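Local coordinates for protein nucleoporin NUP170 (Chaetomium thermophilum, PDB 5HAX) that is a component of the nuclear pore, probably of its symmetric core, and binds nucleoporin NUP53 through its N-terminal domain, at residues V120-P124 with G181-I187; R396-D402 with G437-I441; L490-A495 with A528-V532. All coordinates share one frame. Residue numbers count along the deposited sequence, not the author numbering.

Interaction 1: residues V120-P124 with G181-I187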
loop_
_atom_site.group_PDB
_atom_site.type_symbol
_atom_site.label_atom_id
_atom_site.label_comp_id
_atom_site.label_asym_id
_atom_site.label_seq_id
_atom_site.Cartn_x
_atom_site.Cartn_y
_atom_site.Cartn_z
ATOM N N VAL A 120 9.467 -11.697 11.061
ATOM C CA VAL A 120 9.911 -11.860 9.677
ATOM C C VAL A 120 9.241 -13.089 9.078
ATOM O O VAL A 120 8.693 -13.933 9.804
ATOM C CB VAL A 120 11.449 -11.984 9.582
ATOM C CG1 VAL A 120 12.120 -10.712 10.099
ATOM C CG2 VAL A 120 11.936 -13.209 10.350
ATOM N N PRO A 121 9.262 -13.216 7.753
ATOM C CA PRO A 121 8.764 -14.442 7.114
ATOM C C PRO A 121 9.668 -15.623 7.416
ATOM O O PRO A 121 10.851 -15.445 7.739
ATOM C CB PRO A 121 8.783 -14.097 5.615
ATOM C CG PRO A 121 8.789 -12.612 5.557
ATOM C CD PRO A 121 9.555 -12.166 6.764
ATOM N N PRO A 122 9.151 -16.846 7.321
ATOM C CA PRO A 122 9.988 -18.028 7.544
ATOM C C PRO A 122 10.732 -18.444 6.283
ATOM O O PRO A 122 10.362 -18.094 5.161
ATOM C CB PRO A 122 8.972 -19.098 7.958
ATOM C CG PRO A 122 7.736 -18.719 7.210
ATOM C CD PRO A 122 7.738 -17.208 7.109
ATOM N N LYS A 123 11.803 -19.201 6.491
ATOM C CA LYS A 123 12.513 -19.798 5.366
ATOM C C LYS A 123 11.680 -20.950 4.807
ATOM O O LYS A 123 11.291 -21.847 5.565
ATOM C CB LYS A 123 13.894 -20.292 5.798
ATOM C CG LYS A 123 14.918 -19.179 6.022
ATOM C CD LYS A 123 16.263 -19.733 6.488
ATOM C CE LYS A 123 17.268 -18.624 6.783
ATOM N NZ LYS A 123 17.728 -17.912 5.557
ATOM N N PRO A 124 11.366 -20.956 3.510
ATOM C CA PRO A 124 10.528 -22.030 2.960
ATOM C C PRO A 124 11.139 -23.408 3.166
ATOM O O PRO A 124 12.357 -23.570 3.259
ATOM C CB PRO A 124 10.440 -21.682 1.470
ATOM C CG PRO A 124 10.642 -20.216 1.418
ATOM C CD PRO A 124 11.615 -19.899 2.515
ATOM N N GLY A 181 13.814 -8.664 7.635
ATOM C CA GLY A 181 13.652 -9.935 6.960
ATOM C C GLY A 181 13.238 -9.744 5.517
ATOM O O GLY A 181 12.541 -8.792 5.169
ATOM N N THR A 182 13.686 -10.672 4.675
ATOM C CA THR A 182 13.322 -10.675 3.268
ATOM C C THR A 182 12.120 -11.581 3.024
ATOM O O THR A 182 11.709 -12.368 3.881
ATOM C CB THR A 182 14.490 -11.137 2.395
ATOM O OG1 THR A 182 14.718 -12.537 2.601
ATOM C CG2 THR A 182 15.758 -10.355 2.711
ATOM N N LYS A 183 11.563 -11.462 1.817
ATOM C CA LYS A 183 10.439 -12.296 1.409
ATOM C C LYS A 183 10.746 -13.780 1.566
ATOM O O LYS A 183 9.849 -14.570 1.881
ATOM C CB LYS A 183 10.084 -11.984 -0.044
ATOM C CG LYS A 183 8.708 -12.443 -0.479
ATOM C CD LYS A 183 8.385 -11.986 -1.900
ATOM C CE LYS A 183 9.302 -12.626 -2.938
ATOM N NZ LYS A 183 10.559 -11.854 -3.182
ATOM N N ASP A 184 12.004 -14.174 1.365
ATOM C CA ASP A 184 12.418 -15.570 1.403
ATOM C C ASP A 184 12.865 -16.025 2.788
ATOM O O ASP A 184 13.338 -17.157 2.928
ATOM C CB ASP A 184 13.552 -15.805 0.400
ATOM C CG ASP A 184 13.153 -15.467 -1.024
ATOM O OD1 ASP A 184 11.996 -15.748 -1.403
ATOM O OD2 ASP A 184 13.997 -14.919 -1.763
ATOM N N GLY A 185 12.742 -15.176 3.803
ATOM C CA GLY A 185 13.084 -15.556 5.159
ATOM C C GLY A 185 14.507 -15.266 5.585
ATOM O O GLY A 185 14.903 -15.691 6.677
ATOM N N ARG A 186 15.291 -14.569 4.766
ATOM C CA ARG A 186 16.638 -14.191 5.175
ATOM C C ARG A 186 16.571 -13.129 6.267
ATOM O O ARG A 186 15.757 -12.206 6.199
ATOM C CB ARG A 186 17.436 -13.672 3.978
ATOM C CG ARG A 186 17.598 -14.682 2.854
ATOM C CD ARG A 186 18.474 -14.141 1.735
ATOM N NE ARG A 186 19.878 -14.057 2.127
ATOM C CZ ARG A 186 20.868 -13.700 1.311
ATOM N NH1 ARG A 186 20.615 -13.390 0.048
ATOM N NH2 ARG A 186 22.114 -13.655 1.760
ATOM N N ILE A 187 17.437 -13.261 7.272
ATOM C CA ILE A 187 17.427 -12.407 8.460
ATOM C C ILE A 187 18.751 -11.653 8.522
ATOM O O ILE A 187 19.816 -12.272 8.628
ATOM C CB ILE A 187 17.211 -13.229 9.742
ATOM C CG1 ILE A 187 15.867 -13.966 9.685
ATOM C CG2 ILE A 187 17.275 -12.331 10.972
ATOM C CD1 ILE A 187 15.675 -14.974 10.801
HETATM O O HOH W 1 13.330 -16.327 8.485
HETATM O O HOH W 2 19.231 -15.670 6.440
HETATM O O HOH W 3 16.171 -17.793 3.018
#

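Interaction 2: residues R396-D402 with G437-I441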
loop_
_atom_site.group_PDB
_atom_site.type_symbol
_atom_site.label_atom_id
_atom_site.label_comp_id
_atom_site.label_asym_id
_atom_site.label_seq_id
_atom_site.Cartn_x
_atom_site.Cartn_y
_atom_site.Cartn_z
ATOM N N ARG A 396 9.158 17.464 15.655
ATOM C CA ARG A 396 9.358 17.579 17.094
ATOM C C ARG A 396 9.849 18.979 17.446
ATOM O O ARG A 396 10.904 19.138 18.070
ATOM C CB ARG A 396 10.344 16.499 17.553
ATOM C CG ARG A 396 10.150 16.007 18.975
ATOM C CD ARG A 396 10.750 14.615 19.146
ATOM N NE ARG A 396 9.790 13.552 18.852
ATOM C CZ ARG A 396 10.112 12.271 18.694
ATOM N NH1 ARG A 396 9.170 11.374 18.438
ATOM N NH2 ARG A 396 11.377 11.882 18.787
ATOM N N LYS A 397 9.089 20.003 17.043
ATOM C CA LYS A 397 9.485 21.380 17.325
ATOM C C LYS A 397 9.544 21.654 18.819
ATOM O O LYS A 397 10.367 22.459 19.270
ATOM C CB LYS A 397 8.519 22.356 16.655
ATOM C CG LYS A 397 8.809 22.602 15.186
ATOM C CD LYS A 397 7.832 23.600 14.591
ATOM C CE LYS A 397 8.181 23.928 13.147
ATOM N NZ LYS A 397 9.520 24.568 13.022
ATOM N N HIS A 398 8.683 21.002 19.596
ATOM C CA HIS A 398 8.676 21.122 21.041
ATOM C C HIS A 398 8.960 19.763 21.669
ATOM O O HIS A 398 8.561 18.729 21.124
ATOM C CB HIS A 398 7.331 21.665 21.533
ATOM C CG HIS A 398 6.887 22.898 20.809
ATOM N ND1 HIS A 398 7.477 24.128 21.006
ATOM C CD2 HIS A 398 5.925 23.087 19.875
ATOM C CE1 HIS A 398 6.892 25.024 20.230
ATOM N NE2 HIS A 398 5.946 24.418 19.535
ATOM N N PRO A 399 9.644 19.728 22.814
ATOM C CA PRO A 399 10.151 18.455 23.337
ATOM C C PRO A 399 9.103 17.597 24.025
ATOM O O PRO A 399 9.432 16.490 24.465
ATOM C CB PRO A 399 11.230 18.908 24.332
ATOM C CG PRO A 399 10.837 20.316 24.740
ATOM C CD PRO A 399 9.749 20.803 23.814
ATOM N N ASN A 400 7.861 18.070 24.120
ATOM C CA ASN A 400 6.789 17.338 24.781
ATOM C C ASN A 400 5.733 16.806 23.827
ATOM O O ASN A 400 5.165 15.744 24.092
ATOM C CB ASN A 400 6.100 18.233 25.817
ATOM C CG ASN A 400 5.272 19.330 25.176
ATOM O OD1 ASN A 400 4.055 19.205 25.037
ATOM N ND2 ASN A 400 5.932 20.411 24.773
ATOM N N GLN A 401 5.465 17.505 22.725
ATOM C CA GLN A 401 4.367 17.178 21.825
ATOM C C GLN A 401 4.896 16.968 20.416
ATOM O O GLN A 401 5.598 17.830 19.876
ATOM C CB GLN A 401 3.316 18.291 21.828
ATOM C CG GLN A 401 2.025 17.922 21.117
ATOM C CD GLN A 401 1.041 19.074 21.058
ATOM O OE1 GLN A 401 1.403 20.229 21.289
ATOM N NE2 GLN A 401 -0.213 18.766 20.751
ATOM N N ASP A 402 4.553 15.827 19.824
ATOM C CA ASP A 402 4.840 15.562 18.422
ATOM C C ASP A 402 3.699 16.077 17.556
ATOM O O ASP A 402 2.530 16.008 17.943
ATOM C CB ASP A 402 5.034 14.064 18.173
ATOM C CG ASP A 402 6.319 13.528 18.770
ATOM O OD1 ASP A 402 7.153 14.337 19.227
ATOM O OD2 ASP A 402 6.502 12.292 18.769
ATOM N N GLY A 437 2.286 14.706 25.610
ATOM C CA GLY A 437 2.843 13.498 26.171
ATOM C C GLY A 437 2.992 12.360 25.183
ATOM O O GLY A 437 3.733 11.410 25.462
ATOM N N ASN A 438 2.313 12.429 24.039
ATOM C CA ASN A 438 2.402 11.386 23.024
ATOM C C ASN A 438 3.710 11.542 22.259
ATOM O O ASN A 438 3.873 12.486 21.478
ATOM C CB ASN A 438 1.211 11.452 22.073
ATOM C CG ASN A 438 0.009 10.677 22.582
ATOM O OD1 ASN A 438 -0.050 9.452 22.463
ATOM N ND2 ASN A 438 -0.961 11.388 23.145
ATOM N N ARG A 439 4.644 10.624 22.487
ATOM C CA ARG A 439 5.867 10.526 21.702
ATOM C C ARG A 439 5.709 9.382 20.708
ATOM O O ARG A 439 5.555 8.224 21.111
ATOM C CB ARG A 439 7.081 10.290 22.599
ATOM C CG ARG A 439 8.410 10.308 21.858
ATOM C CD ARG A 439 9.573 10.036 22.797
ATOM N NE ARG A 439 10.825 10.594 22.294
ATOM C CZ ARG A 439 11.167 11.875 22.396
ATOM N NH1 ARG A 439 12.326 12.296 21.910
ATOM N NH2 ARG A 439 10.348 12.741 22.982
ATOM N N THR A 440 5.739 9.706 19.419
ATOM C CA THR A 440 5.617 8.682 18.392
ATOM C C THR A 440 6.865 7.809 18.368
ATOM O O THR A 440 7.991 8.304 18.457
ATOM C CB THR A 440 5.395 9.323 17.021
ATOM O OG1 THR A 440 4.261 10.198 17.080
ATOM C CG2 THR A 440 5.157 8.257 15.954
ATOM N N ILE A 441 6.654 6.502 18.250
ATOM C CA ILE A 441 7.729 5.517 18.252
ATOM C C ILE A 441 7.885 4.864 16.884
ATOM O O ILE A 441 8.996 4.740 16.368
ATOM C CB ILE A 441 7.491 4.453 19.348
ATOM C CG1 ILE A 441 7.601 5.101 20.733
ATOM C CG2 ILE A 441 8.491 3.302 19.220
ATOM C CD1 ILE A 441 7.124 4.222 21.863
#

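Interaction 3: residues L490-A495 with A528-V532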
loop_
_atom_site.group_PDB
_atom_site.type_symbol
_atom_site.label_atom_id
_atom_site.label_comp_id
_atom_site.label_asym_id
_atom_site.label_seq_id
_atom_site.Cartn_x
_atom_site.Cartn_y
_atom_site.Cartn_z
ATOM N N LEU A 490 -11.288 9.583 -3.066
ATOM C CA LEU A 490 -12.129 10.616 -3.661
ATOM C C LEU A 490 -13.589 10.439 -3.253
ATOM O O LEU A 490 -14.257 11.405 -2.870
ATOM C CB LEU A 490 -11.984 10.587 -5.182
ATOM C CG LEU A 490 -12.984 11.430 -5.978
ATOM C CD1 LEU A 490 -12.916 12.894 -5.563
ATOM C CD2 LEU A 490 -12.737 11.278 -7.472
ATOM N N VAL A 491 -14.104 9.207 -3.330
ATOM C CA VAL A 491 -15.505 8.968 -2.988
ATOM C C VAL A 491 -15.771 9.287 -1.524
ATOM O O VAL A 491 -16.866 9.737 -1.169
ATOM C CB VAL A 491 -15.912 7.518 -3.324
ATOM C CG1 VAL A 491 -15.924 7.304 -4.830
ATOM C CG2 VAL A 491 -14.995 6.514 -2.629
ATOM N N ASP A 492 -14.787 9.055 -0.650
ATOM C CA ASP A 492 -14.941 9.437 0.751
ATOM C C ASP A 492 -15.019 10.951 0.898
ATOM O O ASP A 492 -15.859 11.466 1.645
ATOM C CB ASP A 492 -13.782 8.883 1.580
ATOM C CG ASP A 492 -13.657 7.377 1.481
ATOM O OD1 ASP A 492 -14.680 6.677 1.646
ATOM O OD2 ASP A 492 -12.532 6.896 1.232
ATOM N N ILE A 493 -14.146 11.678 0.196
ATOM C CA ILE A 493 -14.169 13.137 0.244
ATOM C C ILE A 493 -15.454 13.664 -0.381
ATOM O O ILE A 493 -16.116 14.555 0.166
ATOM C CB ILE A 493 -12.929 13.710 -0.465
ATOM C CG1 ILE A 493 -11.650 13.284 0.264
ATOM C CG2 ILE A 493 -13.016 15.234 -0.563
ATOM C CD1 ILE A 493 -10.384 13.543 -0.526
ATOM N N PHE A 494 -15.818 13.129 -1.547
ATOM C CA PHE A 494 -17.013 13.597 -2.240
ATOM C C PHE A 494 -18.260 13.378 -1.392
ATOM O O PHE A 494 -19.105 14.274 -1.276
ATOM C CB PHE A 494 -17.140 12.887 -3.586
ATOM C CG PHE A 494 -18.160 13.500 -4.498
ATOM C CD1 PHE A 494 -19.403 12.912 -4.665
ATOM C CD2 PHE A 494 -17.878 14.666 -5.186
ATOM C CE1 PHE A 494 -20.343 13.477 -5.504
ATOM C CE2 PHE A 494 -18.812 15.235 -6.026
ATOM C CZ PHE A 494 -20.047 14.640 -6.185
ATOM N N ALA A 495 -18.384 12.198 -0.779
ATOM C CA ALA A 495 -19.540 11.920 0.067
ATOM C C ALA A 495 -19.575 12.846 1.276
ATOM O O ALA A 495 -20.636 13.375 1.632
ATOM C CB ALA A 495 -19.513 10.459 0.516
ATOM N N ALA A 528 -17.420 9.755 -9.294
ATOM C CA ALA A 528 -17.524 9.703 -7.840
ATOM C C ALA A 528 -18.968 9.874 -7.388
ATOM O O ALA A 528 -19.426 9.176 -6.477
ATOM C CB ALA A 528 -16.633 10.775 -7.211
ATOM N N ALA A 529 -19.699 10.802 -8.012
ATOM C CA ALA A 529 -21.108 10.981 -7.682
ATOM C C ALA A 529 -21.892 9.703 -7.953
ATOM O O ALA A 529 -22.700 9.267 -7.125
ATOM C CB ALA A 529 -21.687 12.151 -8.478
ATOM N N LEU A 530 -21.656 9.085 -9.111
ATOM C CA LEU A 530 -22.306 7.818 -9.424
ATOM C C LEU A 530 -21.995 6.772 -8.362
ATOM O O LEU A 530 -22.891 6.063 -7.888
ATOM C CB LEU A 530 -21.861 7.335 -10.805
ATOM C CG LEU A 530 -22.353 5.949 -11.233
ATOM C CD1 LEU A 530 -23.874 5.910 -11.268
ATOM C CD2 LEU A 530 -21.767 5.578 -12.585
ATOM N N ALA A 531 -20.724 6.674 -7.962
ATOM C CA ALA A 531 -20.332 5.695 -6.952
ATOM C C ALA A 531 -21.036 5.959 -5.627
ATOM O O ALA A 531 -21.608 5.044 -5.023
ATOM C CB ALA A 531 -18.816 5.713 -6.771
ATOM N N VAL A 532 -21.003 7.209 -5.156
ATOM C CA VAL A 532 -21.691 7.554 -3.914
ATOM C C VAL A 532 -23.181 7.264 -4.040
ATOM O O VAL A 532 -23.801 6.716 -3.120
ATOM C CB VAL A 532 -21.436 9.029 -3.547
ATOM C CG1 VAL A 532 -22.288 9.446 -2.348
ATOM C CG2 VAL A 532 -19.960 9.258 -3.253
#

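Interaction 1: residues V120-P124 with G181-I187
Lys-123 lays its extended side chain across the backbone of Gly-185 and Arg-186. Its CG is 3.5 Å from Gly-185 O, and its NZ is 3.9 Å from Arg-186 CA. Two waters link the ammonium to the other segment. Water 2 accepts from Lys-123 NZ and Ile-187 N, and water 3 accepts from Lys-123 NZ and donates to Asp-184 O. Water 1 donates to both Pro-121 O and Gly-185 O. The backbones also meet directly: Gly-185 CA makes a CH...O contact of 3.4 Å with Pro-121 O.

These are loops of two neighbouring blades of a beta-propeller. Each follows the first strand of its blade, 114-120 in one and 178-181 in the next. The second loop is a tight hairpin, a type I turn from Thr-182 to Gly-185 with a G1 bulge at Gly-185. Gly-185 has a positive phi, and a CB there would clash with Lys-123 N and Pro-122 O. Arg-186 N donates to Thr-182 OG1 (3.0 Å), which braces the turn.

Prolines fill the approach. Pro-121 CG packs on Thr-182 O at 3.4 Å, and Pro-124 CD on Asp-184 O at 3.3 Å. Further in, Val-120 CG1 fits against Gly-181 CA at 3.6 Å, where a side chain would clash. Val-120 CG2 touches Ile-187 CG1 at 4.1 Å, and both residues also rest on Val-136 of strand 133-139.

Interaction 2: residues R396-D402 with G437-I441
Gly-437 begins the contact with a weak bond, its N donating to Asn-400 O at 3.4 Å. Its positive phi suits glycine. Asn-438 follows. Its side chain leads away and bonds through OD1 to Thr-480 and Thr-478. Arg-439 then extends back toward the 396-402 loop. Its guanidinium and that of Arg-396 each lie over a face of the other, with Arg-396 NH2 and Arg-439 NH1 3.3 Å apart. Both atoms are donors, so this is not a hydrogen bond. Thr-440 makes the firmest link: its N donates to Asp-402 OD2 at 2.8 Å. Its O takes a weak bond from Arg-396 NH1 at 3.3 Å.

The 396-402 loop joins the second and third strands of one propeller blade. Segment 437-441 leads into strand 440-445, an outermost strand of the next blade, whose opposite edge is strand 50-57 from near the start of the chain, so the contact bridges two blades.

Asp-402 connects the parts. It holds Arg-396 in a two-pronged salt bridge, with NE to OD1 and NH1 to OD2 both at 2.8 Å, while OD2 also receives Thr-440 N. The carboxylate thus offsets the charge of Arg-396, which probably makes the close approach of Arg-439 tolerable.

Interaction 3: residues L490-A495 with A528-V532
This is a buried, apolar helix-to-helix contact just beyond the beta-propeller. Helix 490-501 follows strand 481-487, which belongs to a propeller blade, and it meets helix 522-533. The axes of the two segments pass 9.3 Å apart at 78°, close to perpendicular. Such a crossing confines the contact to a short patch. Small residues allow the approach: three of the four touching residues on 528-532 are alanines.

Ala-528 points at the first helix. Its CB is 3.9 Å from Leu-490 CG and 4.1 Å from Phe-494 CG. The methyl lies over one face of the Phe-494 ring. Phe-494 CE1 also reaches Ala-529, at 3.4 Å from its CA and 3.5 Å from its CB. Val-532 CG2 sits at the ring edge, 4.0 Å from Phe-494 CD1.

The arrangement is consistent with the start of an alpha-helical solenoid, the architecture that follows the propeller in nucleoporins of this family. Helix 506-520 lies between the two in sequence and packs against helix 490-501. Its Phe-516 meets Phe-494 edge-to-face and also touches Leu-490.

Val-491 and Ala-495, one turn apart, extend the patch. Val-491 CG1 touches Ala-531 CB at 3.8 Å. Val-532 CG2 bridges the turn, lying 3.8 Å from Val-491 O and 4.0 Å from Ala-495 CB. Beyond the pair, helix 549-562 packs against Val-532 through Thr-552 and Ala-556, and Tyr-594 of helix 586-599 touches Ala-531.

In the fold
Interactions 1 and 2 both join neighbouring blades of the propeller, but at different blade pairs; their nearest atoms are about 17 Å apart. Each is partly buried and mixes core and surface residues. Interaction 1 pairs two loops through carbonyl packing, glycines and bridging waters. Interaction 2 rests on hydrogen bonds, one firm and two weak, around a salt bridge within 396-402. Interaction 3 differs in kind. It is a buried contact of hydrophobic side chains between helices, in the helical part that follows the propeller. It lies on the other side of the chain's centre from interaction 1, with centres 40 Å apart. The three follow one another in series along the chain, and none touches another.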